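Local structure of flagellar basal body rod modification protein (Helicobacter pylori 26695, 4ZZF) at residues A[25-30]-A[106-111]. The protein is probably required for assembly of the flagellar hook, perhaps as a scaffold, this fragment holding its Ig-like domain and an adjoining beta-rich part. Numbering follows the deposited sequence.
Sequences LSFSLF and TRIGRG
Gly111 lays its CA over one face of the Phe30 ring, 3.9 Å from the ring centroid and displaced toward the rim, a CH-pi contact; Arg110 NH1 stands at the ring edge. Phe30 CG, anti to the backbone N (chi1 -180°), is brought to Gly111 CA, and the ring of Tyr68 meets that of Phe30 edge-to-face. The Arg110 guanidinium is turned 65° from the Phe30 ring and takes Thr106 OG1 at its own edge, in plane, through NH1 at 2.9 Å. Thr106 OG1 in turn donates to Phe30 O at 2.6 Å, its oxygen tilted 17° from the carbonyl plane, so the hydroxyl relays between carbonyl and guanidinium. Arg110 forms two salt bridges, NE to Glu11 and NH2 to Asp32. Earlier in strand 25-31, Ile108 CD1 reaches Phe27 CB at 3.8 Å and meets its ring obliquely, while Leu29 CG lies in plane at that ring's edge. Leu29 CD2 rests on the backbone at Ile108 N, 3.3 Å away. Two waters complete the interface: one accepts from Phe30 N and donates to Arg107 O and Arg110 O, the other links Ser28 O to Gly109 N. The contact thus joins one strand of the Ig-like domain's beta-sandwich to the end of strand 104-107, where the chain turns toward the small C-terminal strands. Beside the apolar packing, polar backbone atoms are satisfied by a hydroxyl and waters in place of direct strand pairing, and the Arg110 charge is probably balanced by the two carboxylates.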
# COMPACT_ATOMS: atom_id res chain seq x y z
N LEU A 25 22.35 27.80 -9.14
CA LEU A 25 21.62 26.56 -9.27
C LEU A 25 20.98 26.17 -7.95
O LEU A 25 21.68 25.92 -6.97
CB LEU A 25 22.54 25.45 -9.76
CG LEU A 25 21.81 24.12 -9.89
CD1 LEU A 25 20.76 24.19 -11.00
CD2 LEU A 25 22.83 23.04 -10.15
N SER A 26 19.66 26.16 -7.91
CA SER A 26 18.95 25.60 -6.77
C SER A 26 18.86 24.11 -6.97
O SER A 26 18.63 23.65 -8.09
CB SER A 26 17.55 26.21 -6.63
OG SER A 26 17.63 27.54 -6.18
N PHE A 27 19.07 23.35 -5.89
CA PHE A 27 18.91 21.90 -5.95
C PHE A 27 18.56 21.35 -4.57
O PHE A 27 18.76 22.01 -3.55
CB PHE A 27 20.17 21.22 -6.51
CG PHE A 27 21.34 21.27 -5.56
CD1 PHE A 27 22.22 22.34 -5.58
CD2 PHE A 27 21.56 20.25 -4.65
CE1 PHE A 27 23.29 22.39 -4.71
CE2 PHE A 27 22.64 20.29 -3.79
CZ PHE A 27 23.50 21.35 -3.81
N SER A 28 18.05 20.13 -4.56
CA SER A 28 17.57 19.51 -3.33
C SER A 28 18.21 18.12 -3.12
O SER A 28 18.45 17.37 -4.08
CB SER A 28 16.05 19.44 -3.38
OG SER A 28 15.54 18.34 -2.67
N LEU A 29 18.53 17.81 -1.87
CA LEU A 29 19.08 16.52 -1.48
C LEU A 29 18.23 15.90 -0.37
O LEU A 29 17.78 16.60 0.54
CB LEU A 29 20.52 16.65 -1.00
CG LEU A 29 21.55 16.97 -2.07
CD1 LEU A 29 22.94 17.12 -1.44
CD2 LEU A 29 21.55 15.89 -3.10
N PHE A 30 18.04 14.59 -0.43
CA PHE A 30 17.24 13.93 0.58
C PHE A 30 18.13 13.21 1.59
O PHE A 30 18.93 12.35 1.21
CB PHE A 30 16.27 12.95 -0.06
CG PHE A 30 15.39 12.22 0.91
CD1 PHE A 30 14.20 12.77 1.34
CD2 PHE A 30 15.77 10.97 1.41
CE1 PHE A 30 13.39 12.08 2.24
CE2 PHE A 30 14.97 10.29 2.30
CZ PHE A 30 13.78 10.85 2.72
N THR A 106 23.94 10.21 -0.16
CA THR A 106 22.75 10.59 -0.90
C THR A 106 23.18 11.39 -2.13
O THR A 106 24.36 11.61 -2.36
CB THR A 106 21.76 11.40 -0.03
OG1 THR A 106 20.51 11.52 -0.72
CG2 THR A 106 22.32 12.77 0.29
N ARG A 107 22.20 11.79 -2.94
CA ARG A 107 22.49 12.38 -4.24
C ARG A 107 21.21 12.96 -4.76
O ARG A 107 20.12 12.58 -4.30
CB ARG A 107 23.04 11.34 -5.23
CG ARG A 107 22.04 10.19 -5.46
CD ARG A 107 22.29 9.47 -6.77
NE ARG A 107 21.43 8.30 -6.95
CZ ARG A 107 20.41 8.25 -7.81
NH1 ARG A 107 20.09 9.30 -8.55
NH2 ARG A 107 19.69 7.14 -7.91
N ILE A 108 21.33 13.86 -5.73
CA ILE A 108 20.18 14.35 -6.47
C ILE A 108 19.44 13.19 -7.15
O ILE A 108 20.06 12.28 -7.69
CB ILE A 108 20.63 15.37 -7.53
CG1 ILE A 108 20.91 16.71 -6.86
CG2 ILE A 108 19.58 15.55 -8.62
CD1 ILE A 108 21.06 17.83 -7.87
N GLY A 109 18.11 13.22 -7.13
CA GLY A 109 17.34 12.24 -7.89
C GLY A 109 16.99 10.97 -7.12
O GLY A 109 16.72 9.93 -7.71
N ARG A 110 17.00 11.06 -5.79
CA ARG A 110 16.49 9.98 -4.95
C ARG A 110 15.82 10.59 -3.73
O ARG A 110 16.15 11.70 -3.33
CB ARG A 110 17.60 9.01 -4.54
CG ARG A 110 18.67 9.65 -3.61
CD ARG A 110 19.60 8.59 -3.01
NE ARG A 110 18.91 7.66 -2.12
CZ ARG A 110 18.67 7.91 -0.84
NH1 ARG A 110 19.06 9.06 -0.30
NH2 ARG A 110 18.03 7.02 -0.09
N GLY A 111 14.90 9.86 -3.13
CA GLY A 111 14.27 10.34 -1.92
C GLY A 111 12.85 9.86 -1.80
O GLY A 111 12.34 9.12 -2.66
O HOH W 1 16.80 15.12 -4.98
O HOH W 2 18.01 13.63 -2.87